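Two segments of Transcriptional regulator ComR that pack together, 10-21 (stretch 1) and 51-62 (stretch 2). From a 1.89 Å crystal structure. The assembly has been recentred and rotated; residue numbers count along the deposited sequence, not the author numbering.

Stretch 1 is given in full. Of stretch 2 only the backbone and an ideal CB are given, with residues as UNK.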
# COMPACT_ATOMS: atom_id res chain seq x y z
N ARG A 10 -19.08 -12.62 21.51
CA ARG A 10 -18.24 -13.28 22.52
C ARG A 10 -17.21 -12.33 23.08
O ARG A 10 -16.95 -12.31 24.29
CB ARG A 10 -17.55 -14.51 21.94
CG ARG A 10 -18.39 -15.76 22.05
CD ARG A 10 -17.67 -16.95 21.48
NE ARG A 10 -18.59 -17.80 20.72
CZ ARG A 10 -18.60 -17.91 19.39
NH1 ARG A 10 -19.48 -18.71 18.80
NH2 ARG A 10 -17.73 -17.22 18.64
N ILE A 11 -16.60 -11.55 22.20
CA ILE A 11 -15.63 -10.56 22.61
C ILE A 11 -16.29 -9.51 23.50
O ILE A 11 -15.77 -9.17 24.57
CB ILE A 11 -15.00 -9.87 21.39
CG1 ILE A 11 -14.06 -10.85 20.66
CG2 ILE A 11 -14.25 -8.63 21.82
CD1 ILE A 11 -13.62 -10.36 19.27
N LYS A 12 -17.43 -9.01 23.04
CA LYS A 12 -18.15 -7.98 23.77
C LYS A 12 -18.62 -8.48 25.14
O LYS A 12 -18.54 -7.75 26.13
CB LYS A 12 -19.35 -7.49 22.95
CG LYS A 12 -20.14 -6.37 23.63
CD LYS A 12 -21.06 -5.69 22.62
CE LYS A 12 -22.53 -5.83 23.00
NZ LYS A 12 -22.95 -4.79 23.98
N THR A 13 -19.12 -9.72 25.19
CA THR A 13 -19.63 -10.26 26.45
C THR A 13 -18.50 -10.40 27.46
O THR A 13 -18.67 -10.06 28.63
CB THR A 13 -20.33 -11.61 26.25
OG1 THR A 13 -21.51 -11.41 25.46
CG2 THR A 13 -20.74 -12.21 27.58
N GLU A 14 -17.34 -10.86 27.02
CA GLU A 14 -16.23 -11.06 27.94
C GLU A 14 -15.63 -9.73 28.42
O GLU A 14 -15.27 -9.59 29.59
CB GLU A 14 -15.15 -11.91 27.29
CG GLU A 14 -13.96 -12.19 28.19
CD GLU A 14 -14.33 -13.05 29.38
OE1 GLU A 14 -13.80 -12.79 30.48
OE2 GLU A 14 -15.16 -13.98 29.21
N ARG A 15 -15.51 -8.77 27.51
CA ARG A 15 -15.05 -7.43 27.88
C ARG A 15 -15.95 -6.85 28.98
O ARG A 15 -15.45 -6.33 29.99
CB ARG A 15 -15.03 -6.50 26.65
CG ARG A 15 -14.53 -5.10 26.98
CD ARG A 15 -14.48 -4.16 25.78
NE ARG A 15 -15.77 -4.04 25.09
CZ ARG A 15 -16.81 -3.34 25.54
NH1 ARG A 15 -16.75 -2.71 26.70
NH2 ARG A 15 -17.94 -3.29 24.83
N GLU A 16 -17.26 -6.92 28.76
CA GLU A 16 -18.22 -6.37 29.72
C GLU A 16 -18.19 -7.15 31.02
O GLU A 16 -18.24 -6.57 32.09
CB GLU A 16 -19.63 -6.40 29.13
CG GLU A 16 -19.87 -5.27 28.14
CD GLU A 16 -21.17 -5.42 27.37
OE1 GLU A 16 -21.85 -6.46 27.53
OE2 GLU A 16 -21.50 -4.49 26.60
N CYS A 17 -18.09 -8.46 30.91
CA CYS A 17 -17.94 -9.33 32.07
C CYS A 17 -16.79 -8.84 32.96
O CYS A 17 -16.87 -8.89 34.17
CB CYS A 17 -17.68 -10.77 31.61
SG CYS A 17 -18.04 -12.01 32.85
N GLN A 18 -15.71 -8.35 32.34
CA GLN A 18 -14.57 -7.85 33.11
C GLN A 18 -14.70 -6.36 33.44
O GLN A 18 -13.74 -5.74 33.92
CB GLN A 18 -13.25 -8.10 32.35
CG GLN A 18 -12.98 -9.58 31.99
CD GLN A 18 -11.60 -9.81 31.40
OE1 GLN A 18 -10.68 -9.01 31.60
NE2 GLN A 18 -11.44 -10.91 30.66
N GLN A 19 -15.87 -5.79 33.14
CA GLN A 19 -16.15 -4.37 33.39
C GLN A 19 -15.07 -3.49 32.78
O GLN A 19 -14.58 -2.53 33.39
CB GLN A 19 -16.32 -4.12 34.89
CG GLN A 19 -17.46 -4.95 35.48
CD GLN A 19 -17.71 -4.69 36.96
OE1 GLN A 19 -16.81 -4.29 37.70
NE2 GLN A 19 -18.95 -4.93 37.40
N MET A 20 -14.70 -3.83 31.55
CA MET A 20 -13.62 -3.17 30.84
C MET A 20 -14.20 -2.30 29.73
O MET A 20 -14.94 -2.78 28.87
CB MET A 20 -12.65 -4.21 30.27
CG MET A 20 -11.36 -3.60 29.71
SD MET A 20 -10.24 -4.76 28.84
CE MET A 20 -9.51 -5.65 30.23
N SER A 21 -13.88 -1.01 29.75
CA SER A 21 -14.35 -0.11 28.70
C SER A 21 -13.58 -0.38 27.43
O SER A 21 -12.52 -1.01 27.47
CB SER A 21 -14.19 1.34 29.12
OG SER A 21 -12.84 1.71 28.97
N UNK A 51 -5.29 -8.73 15.30
CA UNK A 51 -6.19 -8.03 16.20
C UNK A 51 -6.86 -8.99 17.21
O UNK A 51 -7.02 -8.64 18.38
CB UNK A 51 -7.26 -7.29 15.39
N UNK A 52 -7.23 -10.19 16.78
CA UNK A 52 -7.80 -11.14 17.74
C UNK A 52 -6.76 -11.55 18.79
O UNK A 52 -7.07 -11.70 19.98
CB UNK A 52 -8.33 -12.38 17.01
N UNK A 53 -5.51 -11.73 18.36
CA UNK A 53 -4.41 -12.06 19.27
C UNK A 53 -4.24 -10.98 20.35
O UNK A 53 -4.00 -11.28 21.52
CB UNK A 53 -3.11 -12.23 18.48
N UNK A 54 -4.38 -9.72 19.96
CA UNK A 54 -4.26 -8.61 20.90
C UNK A 54 -5.42 -8.63 21.89
O UNK A 54 -5.23 -8.51 23.11
CB UNK A 54 -4.22 -7.27 20.16
N UNK A 55 -6.63 -8.78 21.36
CA UNK A 55 -7.86 -8.75 22.15
C UNK A 55 -7.83 -9.87 23.18
O UNK A 55 -8.18 -9.66 24.35
CB UNK A 55 -9.09 -8.88 21.25
N UNK A 56 -7.38 -11.05 22.75
CA UNK A 56 -7.31 -12.18 23.67
C UNK A 56 -6.27 -11.92 24.76
O UNK A 56 -6.50 -12.24 25.92
CB UNK A 56 -6.98 -13.47 22.91
N UNK A 57 -5.14 -11.33 24.40
CA UNK A 57 -4.15 -10.99 25.42
C UNK A 57 -4.73 -10.00 26.45
O UNK A 57 -4.51 -10.15 27.64
CB UNK A 57 -2.90 -10.40 24.76
N UNK A 58 -5.48 -9.01 25.99
CA UNK A 58 -6.02 -7.98 26.90
C UNK A 58 -7.07 -8.57 27.84
O UNK A 58 -7.23 -8.11 28.97
CB UNK A 58 -6.63 -6.83 26.10
N UNK A 59 -7.78 -9.60 27.38
CA UNK A 59 -8.82 -10.25 28.19
C UNK A 59 -8.33 -11.46 28.97
O UNK A 59 -9.11 -12.08 29.69
CB UNK A 59 -9.98 -10.68 27.29
N UNK A 60 -7.05 -11.81 28.83
CA UNK A 60 -6.47 -12.91 29.57
C UNK A 60 -7.00 -14.26 29.12
O UNK A 60 -7.05 -15.21 29.90
CB UNK A 60 -6.73 -12.72 31.07
N UNK A 61 -7.40 -14.33 27.85
CA UNK A 61 -7.97 -15.55 27.26
C UNK A 61 -7.06 -16.11 26.17
O UNK A 61 -6.14 -15.42 25.70
CB UNK A 61 -9.36 -15.27 26.68
N UNK A 62 -7.30 -17.34 25.76
CA UNK A 62 -6.64 -17.80 24.53
C UNK A 62 -7.60 -17.53 23.38
O UNK A 62 -8.81 -17.40 23.59
CB UNK A 62 -6.26 -19.28 24.60

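The helix of stretch 1 and the helix that begins stretch 2 run roughly parallel, with an angle of 25° between their N-to-C directions and a closest axial approach of 10.9 Å. That spacing leaves room for side chains between them, so each CA-to-CB direction is the first evidence to weigh.

Position 51 has nothing of stretch 1 within 5.5 Å of its ideal CB, and visible evidence accepts almost any helix-compatible residue. It is Lys51, which makes no contact here.

At position 52 the CB points sideways and is likewise remote, but the CD1 of Ile11 lies on this side of its helix. A long or branched apolar chain could reach it, whereas a short one would not. The residue is Leu52; with chi1 t and chi2 p, its CD1 comes to 4.0 Å from Ile11 CD1.

Positions 53 and 54 are out of reach, so stretch 1 sets no preference; they are Ser53 and Tyr54.

Position 55 points toward stretch 1, its ideal CB 5.2 Å from Ile11 CD1, and the two CA atoms of positions 11 and 55 are 8.0 Å apart. A medium apolar residue such as Val, Ile, Leu or Met would suit the greasy surface. Ile55 is found, and its CG2 packs 3.9 Å from Ile11 CG2.

Positions 56 and 57 again have no neighbour in stretch 1. Ala56 and Lys57 occupy them without touching it.

Position 58 points sideways, with its ideal CB 5.0 Å from Met20 SD. A flexible chain, apolar or with a long aliphatic stem, could lie near the thioether. Arg58 has chi1 to chi3 all m, and its NH2 lies 4.5 Å from Met20 SD, the sulfur sitting obliquely to the guanidinium. The backbone contributes more closely: Arg58 O is 3.6 Å from Met20 CE, and a water donates to both Arg58 O (2.7 Å) and Gln18 OE1 (2.6 Å), bridging the stretches.

Position 59 is the most constrained. Its CA is 6.8 Å from Arg15 CA, and its ideal CB is 3.7 Å from Gln18 NE2 and 4.4 Å from Glu14 CG. Beyond it lies a hollow lined by Ile11, Glu14, Arg15 and Met20, inviting Leu, Met or perhaps Ile. Leu59 (m, t) fills it: CD1 is 3.9 Å from Glu14 CG, while CD2 is 3.8 Å from Arg15 CA and 4.1 Å from Met20 SD. Its carbonyl is also used, because Gln18 NE2 donates to Leu59 O at 2.8 Å and 159°; the same NE2 donates to Glu14 OE1 at 3.0 Å, which helps hold the amide in place.

Position 60 has phi/psi of 70/28 in a Schellman motif. Positive phi favours glycine, with Asn a common second choice. It is Gly60.

Position 61 points toward stretch 1, where Glu14 offers a carboxylate, so Lys or Arg is reasonable, as are polar residues. Lys61 brings CE to 3.5 Å from Glu14 OE1, but NZ remains 4.2 Å from that oxygen, beyond a salt bridge.

Position 62, an N-cap site out of reach, suits Ser, Thr, Asp or Asn; it is Ser62.

Stretch 2 (51-62) KLSYIAKRLGKS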
# COMPACT_ATOMS: atom_id res chain seq x y z
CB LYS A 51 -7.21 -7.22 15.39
CG LYS A 51 -6.50 -6.19 14.48
CD LYS A 51 -7.31 -4.94 14.20
CE LYS A 51 -6.55 -4.00 13.24
NZ LYS A 51 -5.17 -3.64 13.71
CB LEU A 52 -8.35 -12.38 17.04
CG LEU A 52 -9.16 -13.31 17.95
CD1 LEU A 52 -10.39 -12.64 18.52
CD2 LEU A 52 -9.57 -14.59 17.23
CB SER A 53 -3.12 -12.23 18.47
OG SER A 53 -2.03 -12.49 19.34
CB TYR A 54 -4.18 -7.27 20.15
CG TYR A 54 -4.30 -6.06 21.07
CD1 TYR A 54 -3.19 -5.59 21.77
CD2 TYR A 54 -5.52 -5.42 21.26
CE1 TYR A 54 -3.29 -4.50 22.63
CE2 TYR A 54 -5.64 -4.30 22.14
CZ TYR A 54 -4.51 -3.88 22.81
OH TYR A 54 -4.57 -2.81 23.65
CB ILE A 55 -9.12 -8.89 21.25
CG1 ILE A 55 -9.34 -7.59 20.45
CG2 ILE A 55 -10.36 -9.22 22.09
CD1 ILE A 55 -10.44 -7.69 19.40
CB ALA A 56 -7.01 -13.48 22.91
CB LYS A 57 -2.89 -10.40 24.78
CG LYS A 57 -1.73 -10.27 25.76
CD LYS A 57 -0.58 -9.47 25.19
CE LYS A 57 0.55 -9.34 26.21
NZ LYS A 57 1.88 -9.15 25.54
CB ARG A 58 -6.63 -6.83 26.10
CG ARG A 58 -5.63 -6.02 25.26
CD ARG A 58 -4.72 -5.11 26.09
NE ARG A 58 -5.47 -4.15 26.90
CZ ARG A 58 -5.34 -4.00 28.22
NH1 ARG A 58 -4.46 -4.75 28.88
NH2 ARG A 58 -6.07 -3.11 28.87
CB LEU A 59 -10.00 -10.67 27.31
CG LEU A 59 -10.76 -9.52 26.64
CD1 LEU A 59 -11.81 -10.06 25.67
CD2 LEU A 59 -11.38 -8.53 27.67
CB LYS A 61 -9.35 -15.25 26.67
CG LYS A 61 -10.34 -14.75 27.69
CD LYS A 61 -10.67 -15.86 28.68
CE LYS A 61 -11.84 -15.52 29.55
NZ LYS A 61 -12.14 -16.67 30.45
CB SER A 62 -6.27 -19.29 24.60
OG SER A 62 -7.33 -20.09 24.10
O HOH W 1 -8.06 -9.15 31.33
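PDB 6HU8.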